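Local coordinates for protein cystathionine gamma-lyase (Saccharomyces cerevisiae, PDB 1N8P) that belongs to the pyridoxal-5'-phosphate-dependent enzymes of the Cys/Met metabolism family and holds pyridoxal-5'-phosphate in a pocket of its four-chain assembly, at residues Q71-A75 and N220-Y224; N59-V64 and H247-K251; F8-I13 and L250-H254. All blocks are in the same frame, centred on the assembly; numbering follows the deposited sequence.

Contact 1: residues Q71-A75 and N220-Y224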
# COMPACT_ATOMS: atom_id res chain seq x y z
N GLN A 71 14.98 -7.04 -25.87
CA GLN A 71 13.72 -6.77 -26.51
C GLN A 71 12.53 -7.12 -25.61
O GLN A 71 11.52 -6.41 -25.62
CB GLN A 71 13.64 -7.57 -27.82
CG GLN A 71 14.49 -7.00 -28.95
CD GLN A 71 13.95 -5.70 -29.47
OE1 GLN A 71 12.81 -5.64 -29.96
NE2 GLN A 71 14.74 -4.63 -29.35
N TYR A 72 12.66 -8.18 -24.83
CA TYR A 72 11.57 -8.63 -23.97
C TYR A 72 11.84 -8.79 -22.46
O TYR A 72 12.97 -9.05 -22.04
CB TYR A 72 11.02 -9.94 -24.54
CG TYR A 72 10.73 -9.86 -26.03
CD1 TYR A 72 11.71 -10.18 -26.97
CD2 TYR A 72 9.48 -9.42 -26.50
CE1 TYR A 72 11.47 -10.06 -28.35
CE2 TYR A 72 9.22 -9.30 -27.87
CZ TYR A 72 10.22 -9.62 -28.78
OH TYR A 72 9.97 -9.50 -30.13
N GLY A 73 10.78 -8.64 -21.67
CA GLY A 73 10.84 -8.80 -20.23
C GLY A 73 9.58 -9.48 -19.70
O GLY A 73 8.52 -9.42 -20.32
N LEU A 74 9.70 -10.15 -18.55
CA LEU A 74 8.56 -10.85 -17.93
C LEU A 74 8.78 -10.98 -16.42
O LEU A 74 9.78 -11.53 -15.98
CB LEU A 74 8.39 -12.26 -18.53
CG LEU A 74 7.97 -12.43 -19.99
CD1 LEU A 74 7.97 -13.90 -20.28
CD2 LEU A 74 6.59 -11.83 -20.24
N ALA A 75 7.86 -10.48 -15.62
CA ALA A 75 8.05 -10.58 -14.18
C ALA A 75 7.25 -11.75 -13.68
O ALA A 75 6.33 -12.20 -14.35
CB ALA A 75 7.60 -9.33 -13.51
N ASN A 220 14.88 -13.14 -28.00
CA ASN A 220 14.28 -14.24 -28.75
C ASN A 220 12.75 -14.22 -28.66
O ASN A 220 12.17 -14.72 -27.69
CB ASN A 220 14.83 -15.54 -28.18
CG ASN A 220 14.39 -16.74 -28.95
OD1 ASN A 220 14.89 -17.84 -28.74
ND2 ASN A 220 13.44 -16.56 -29.84
N LYS A 221 12.09 -13.68 -29.69
CA LYS A 221 10.63 -13.59 -29.68
C LYS A 221 9.85 -14.88 -29.52
O LYS A 221 8.78 -14.86 -28.93
CB LYS A 221 10.14 -12.88 -30.93
CG LYS A 221 8.66 -12.62 -30.96
CD LYS A 221 8.31 -11.89 -32.25
CE LYS A 221 6.82 -11.71 -32.46
NZ LYS A 221 6.55 -11.38 -33.88
N PRO A 222 10.33 -16.00 -30.07
CA PRO A 222 9.55 -17.24 -29.90
C PRO A 222 9.62 -17.80 -28.50
O PRO A 222 8.63 -18.33 -28.01
CB PRO A 222 10.18 -18.18 -30.91
CG PRO A 222 10.58 -17.28 -31.99
CD PRO A 222 11.20 -16.11 -31.24
N LEU A 223 10.80 -17.70 -27.89
CA LEU A 223 11.08 -18.18 -26.54
C LEU A 223 10.34 -17.29 -25.55
O LEU A 223 9.90 -17.73 -24.48
CB LEU A 223 12.59 -18.11 -26.27
CG LEU A 223 13.13 -18.63 -24.94
CD1 LEU A 223 12.49 -19.98 -24.67
CD2 LEU A 223 14.65 -18.74 -24.97
N TYR A 224 10.18 -16.03 -25.93
CA TYR A 224 9.49 -15.08 -25.09
C TYR A 224 8.00 -15.35 -25.04
O TYR A 224 7.40 -15.21 -23.98
CB TYR A 224 9.74 -13.67 -25.59
CG TYR A 224 8.70 -12.69 -25.14
CD1 TYR A 224 8.58 -12.33 -23.81
CD2 TYR A 224 7.83 -12.11 -26.05
CE1 TYR A 224 7.60 -11.42 -23.40
CE2 TYR A 224 6.85 -11.21 -25.65
CZ TYR A 224 6.75 -10.87 -24.33
OH TYR A 224 5.76 -9.98 -23.95
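An offset tyrosine stack at the edge of the seven-stranded mixed sheet joins the outermost strand, 72-76, to the first turn of helix 221-234. The ring centroids of Tyr72 and Tyr224 lie 4.3 Å apart with their planes at 23°, a tilt small enough for an offset (parallel-displaced) stack, with Tyr72 CD2 over the Tyr224 face. Each ring also receives a methylene: Tyr72 CB sits 3.8 Å from the centroid of the Tyr224 ring and 23° off its normal, a CH-pi contact, and Tyr224 CB lies over one face of the Tyr72 ring. The phenol end of Tyr72 reaches the start of the helix, with OH 3.5 Å from Lys221 CB. Such a mixed sheet with helices packed on it is the core of the large domain in fold-type I PLP enzymes. Here Tyr72 and Leu74 make backbone hydrogen bonds to Thr218 and Leu216 of the antiparallel neighbour 214-218, the strand that leads, through Asn219 and Asn220, into this helix. Asn220 takes the N-cap position, and its O accepts Tyr224 N at 3.0 Å, closing the first turn of the helix, on which the Tyr224 ring is carried. Two residues along the strand from Tyr72, Leu74 also points toward the helix: its CD2 approaches Tyr224 CE1 to 3.3 Å, and its side chain continues onto Leu227 and Gln228.

Contact 2: residues N59-V64 and H247-K251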
# COMPACT_ATOMS: atom_id res chain seq x y z
N ASN A 59 4.79 -2.27 -17.53
CA ASN A 59 5.74 -1.17 -17.49
C ASN A 59 7.03 -1.58 -16.83
O ASN A 59 8.09 -1.13 -17.25
CB ASN A 59 5.16 0.04 -16.78
CG ASN A 59 4.17 0.80 -17.63
OD1 ASN A 59 4.27 0.81 -18.87
ND2 ASN A 59 3.23 1.47 -16.97
N LEU A 60 6.95 -2.40 -15.79
CA LEU A 60 8.15 -2.85 -15.09
C LEU A 60 8.96 -3.61 -16.10
O LEU A 60 10.10 -3.27 -16.39
CB LEU A 60 7.79 -3.76 -13.92
CG LEU A 60 8.84 -4.75 -13.38
CD1 LEU A 60 10.02 -4.00 -12.83
CD2 LEU A 60 8.22 -5.64 -12.30
N GLU A 61 8.33 -4.64 -16.65
CA GLU A 61 8.94 -5.48 -17.67
C GLU A 61 9.66 -4.70 -18.77
O GLU A 61 10.77 -5.03 -19.14
CB GLU A 61 7.86 -6.40 -18.24
CG GLU A 61 7.31 -7.38 -17.19
CD GLU A 61 6.24 -8.26 -17.74
OE1 GLU A 61 5.75 -7.93 -18.84
OE2 GLU A 61 5.88 -9.27 -17.09
N ARG A 62 9.03 -3.65 -19.28
CA ARG A 62 9.64 -2.84 -20.33
C ARG A 62 10.92 -2.22 -19.80
O ARG A 62 11.96 -2.22 -20.46
CB ARG A 62 8.71 -1.70 -20.75
CG ARG A 62 7.43 -2.13 -21.45
CD ARG A 62 6.63 -0.89 -21.80
NE ARG A 62 5.25 -1.22 -22.13
CZ ARG A 62 4.86 -1.74 -23.29
NH1 ARG A 62 5.75 -1.97 -24.25
NH2 ARG A 62 3.58 -2.01 -23.49
N ALA A 63 10.82 -1.68 -18.60
CA ALA A 63 11.98 -1.04 -17.98
C ALA A 63 13.11 -2.03 -17.76
O ALA A 63 14.22 -1.77 -18.20
CB ALA A 63 11.58 -0.38 -16.66
N VAL A 64 12.84 -3.16 -17.12
CA VAL A 64 13.92 -4.12 -16.90
C VAL A 64 14.58 -4.55 -18.22
O VAL A 64 15.81 -4.49 -18.34
CB VAL A 64 13.45 -5.37 -16.14
CG1 VAL A 64 14.54 -6.41 -16.13
CG2 VAL A 64 13.10 -5.01 -14.72
N HIS A 247 9.52 -1.27 -9.54
CA HIS A 247 9.79 -0.32 -10.62
C HIS A 247 10.34 0.98 -10.01
O HIS A 247 11.26 1.62 -10.54
CB HIS A 247 8.49 -0.04 -11.37
CG HIS A 247 8.67 0.67 -12.67
ND1 HIS A 247 9.88 1.17 -13.09
CD2 HIS A 247 7.78 0.98 -13.65
CE1 HIS A 247 9.73 1.77 -14.25
NE2 HIS A 247 8.47 1.67 -14.62
N ARG A 248 9.78 1.35 -8.88
CA ARG A 248 10.18 2.55 -8.15
C ARG A 248 11.56 2.44 -7.49
O ARG A 248 12.21 3.46 -7.25
CB ARG A 248 9.11 2.84 -7.11
CG ARG A 248 9.43 3.86 -6.13
CD ARG A 248 8.21 3.99 -5.27
NE ARG A 248 8.22 5.24 -4.52
CZ ARG A 248 9.20 5.61 -3.71
NH1 ARG A 248 10.29 4.82 -3.55
NH2 ARG A 248 9.08 6.76 -3.03
N GLY A 249 12.00 1.23 -7.21
CA GLY A 249 13.32 1.07 -6.63
C GLY A 249 14.34 1.04 -7.76
O GLY A 249 15.48 1.52 -7.65
N LEU A 250 13.94 0.49 -8.90
CA LEU A 250 14.85 0.41 -10.03
C LEU A 250 15.37 1.79 -10.52
O LEU A 250 16.41 1.89 -11.18
CB LEU A 250 14.15 -0.36 -11.15
CG LEU A 250 14.53 -0.47 -12.63
CD1 LEU A 250 13.55 -1.47 -13.21
CD2 LEU A 250 14.45 0.85 -13.36
N LYS A 251 14.67 2.87 -10.18
CA LYS A 251 15.07 4.21 -10.62
C LYS A 251 16.38 4.72 -10.04
O LYS A 251 16.91 5.73 -10.50
CB LYS A 251 13.97 5.25 -10.30
CG LYS A 251 12.56 4.81 -10.69
CD LYS A 251 12.07 5.52 -11.93
CE LYS A 251 10.58 5.26 -12.10
NZ LYS A 251 9.98 6.25 -13.02
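In a buried contact of the fold-type I PLP-dependent fold, helices 55-67 and 240-250 pack through apolar side chains and one imidazole. The backbones are nearest at His247, whose CA is 5.4 Å from Leu60 CA; at Leu250 the CA is 8.3 Å from Val64 CA, so the segments separate toward the later residues. His247 fills the narrower part. Its ring lies with one face over Leu60 CA, with CD2 4.1 Å from Leu60 N, and CE1 meets Ala63 CB at 3.7 Å. NE2 comes within 3.9 Å of Asn59 O, a packing distance; that carbonyl is already accepting Ala63 N at 3.1 Å inside its own helix. The amide of Asn59 turns elsewhere, its ND2 hydrogen-bonded to Glu27 OE1, and the Glu27 side chain also touches His247. Arg248 is on the far side of the turn, out of reach of 59-64, and forms a salt bridge with Asp210 of the second subunit. Gly249 contributes its carbonyl to Arg256 and Thr252 of the same chain. Leu250, one turn after His247, points back toward helix 55-67 and bridges the wider part: CD1 is 3.9 Å from Val64 CG2, 4.1 Å from Ala63 CB and 4.4 Å from Leu60 CD1. Ala63, with a single methyl directed at the partner, thus touches both His247 and Leu250. Lys251 no longer contacts 59-64; its side chain packs on Ile338 of the second subunit, and its O accepts a weak hydrogen bond from NE2 of His254.

Contact 3: residues F8-I13 and L250-H254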
# COMPACT_ATOMS: atom_id res chain seq x y z
N PHE A 8 22.39 4.40 -19.63
CA PHE A 8 21.71 3.59 -18.61
C PHE A 8 20.90 4.34 -17.56
O PHE A 8 19.82 3.89 -17.21
CB PHE A 8 22.71 2.70 -17.89
CG PHE A 8 22.08 1.75 -16.94
CD1 PHE A 8 21.92 0.41 -17.28
CD2 PHE A 8 21.59 2.20 -15.72
CE1 PHE A 8 21.28 -0.47 -16.43
CE2 PHE A 8 20.95 1.33 -14.86
CZ PHE A 8 20.79 -0.00 -15.21
N ALA A 9 21.43 5.43 -17.03
CA ALA A 9 20.68 6.18 -16.02
C ALA A 9 19.42 6.77 -16.66
O ALA A 9 18.38 6.83 -16.00
CB ALA A 9 21.54 7.29 -15.42
N THR A 10 19.52 7.17 -17.93
CA THR A 10 18.37 7.75 -18.64
C THR A 10 17.31 6.68 -18.89
O THR A 10 16.10 6.93 -18.76
CB THR A 10 18.74 8.34 -20.03
OG1 THR A 10 19.86 9.23 -19.91
CG2 THR A 10 17.53 9.10 -20.62
N LYS A 11 17.74 5.49 -19.25
CA LYS A 11 16.75 4.46 -19.48
C LYS A 11 16.07 4.09 -18.17
O LYS A 11 14.86 3.91 -18.13
CB LYS A 11 17.39 3.25 -20.12
CG LYS A 11 17.56 3.39 -21.63
CD LYS A 11 18.37 2.24 -22.23
CE LYS A 11 19.77 2.69 -22.63
NZ LYS A 11 20.53 1.53 -23.19
N ALA A 12 16.86 4.02 -17.08
CA ALA A 12 16.34 3.68 -15.75
C ALA A 12 15.19 4.58 -15.41
O ALA A 12 14.14 4.12 -15.00
CB ALA A 12 17.43 3.83 -14.70
N ILE A 13 15.39 5.88 -15.59
CA ILE A 13 14.35 6.87 -15.29
C ILE A 13 13.19 6.97 -16.24
O ILE A 13 12.15 7.48 -15.86
CB ILE A 13 14.94 8.29 -15.21
CG1 ILE A 13 15.99 8.32 -14.09
CG2 ILE A 13 13.79 9.35 -15.08
CD1 ILE A 13 15.47 7.83 -12.75
N LEU A 250 13.94 0.49 -8.90
CA LEU A 250 14.85 0.41 -10.03
C LEU A 250 15.37 1.79 -10.52
O LEU A 250 16.41 1.89 -11.18
CB LEU A 250 14.15 -0.36 -11.15
CG LEU A 250 14.53 -0.47 -12.63
CD1 LEU A 250 13.55 -1.47 -13.21
CD2 LEU A 250 14.45 0.85 -13.36
N LYS A 251 14.67 2.87 -10.18
CA LYS A 251 15.07 4.21 -10.62
C LYS A 251 16.38 4.72 -10.04
O LYS A 251 16.91 5.73 -10.50
CB LYS A 251 13.97 5.25 -10.30
CG LYS A 251 12.56 4.81 -10.69
CD LYS A 251 12.07 5.52 -11.93
CE LYS A 251 10.58 5.26 -12.10
NZ LYS A 251 9.98 6.25 -13.02
N THR A 252 16.88 4.06 -9.00
CA THR A 252 18.12 4.47 -8.36
C THR A 252 19.15 3.36 -8.48
O THR A 252 20.26 3.47 -7.96
CB THR A 252 17.91 4.84 -6.87
OG1 THR A 252 16.98 3.92 -6.28
CG2 THR A 252 17.32 6.25 -6.71
N LEU A 253 18.79 2.28 -9.18
CA LEU A 253 19.66 1.14 -9.36
C LEU A 253 21.07 1.53 -9.75
O LEU A 253 22.05 0.97 -9.24
CB LEU A 253 19.12 0.21 -10.44
CG LEU A 253 19.94 -1.01 -10.90
CD1 LEU A 253 20.16 -2.00 -9.78
CD2 LEU A 253 19.17 -1.68 -12.03
N HIS A 254 21.18 2.47 -10.68
CA HIS A 254 22.50 2.89 -11.10
C HIS A 254 23.22 3.65 -10.01
O HIS A 254 24.44 3.50 -9.86
CB HIS A 254 22.42 3.70 -12.39
CG HIS A 254 21.53 4.87 -12.30
ND1 HIS A 254 22.00 6.15 -12.16
CD2 HIS A 254 20.18 4.95 -12.22
CE1 HIS A 254 20.98 6.97 -11.98
NE2 HIS A 254 19.86 6.26 -12.01
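The N-terminal helix 8-14 runs past the type I beta turn Leu250-Leu253, which links helices 240-250 and 253-271 and is closed by Leu253 N to Leu250 O at 3.1 Å. CA atoms approach to 5.3 Å for Ala12-Lys251 and 6.2 Å for Ala9-His254, a closeness that the small side chains of Ala9 and Ala12, one helical turn apart, permit. Ala9 CB lies over the His254 ring in a CH-pi contact, 3.6 Å from the centroid and 21° off the normal, and Ala12 CB is 3.9 Å from His254 CD2. Phe8 extends this surface: CE2 is 3.7 Å from His254 CB, while Leu253 CD2 meets the ring edge at CZ, 3.9 Å away. On another side of the helix, Thr10 OG1 hydrogen-bonds Asp379 of the second subunit. Ile13 CD1 lies 3.4 Å from Lys251 O, the same oxygen that His254 NE2 reaches at 3.4 Å in a weak hydrogen bond.

Helix 55-67 and strand 72-76 follow each other in the chain and tie contacts 1 and 2, with centres 16 Å apart: Glu61 OE2 lies 2.7 Å from Ala75 N, a probable hydrogen bond, and Ala75 CB packs 3.9 Å from Leu60 CD2. Contacts 2 and 3, with centres 9 Å apart, share Leu250 and Lys251, and Leu67 of helix 55-67 touches Phe8, Ala12 and Leu250; both contacts also meet the second subunit. Contacts 1 and 3 do not touch, their nearest atoms being about 10 Å apart. The side chains of Leu60 and Leu253 each lie near a bound pyridoxal-5'-phosphate (about 12 and 13 Å); the pocket for this cofactor includes Ser78, just beyond strand 72-76.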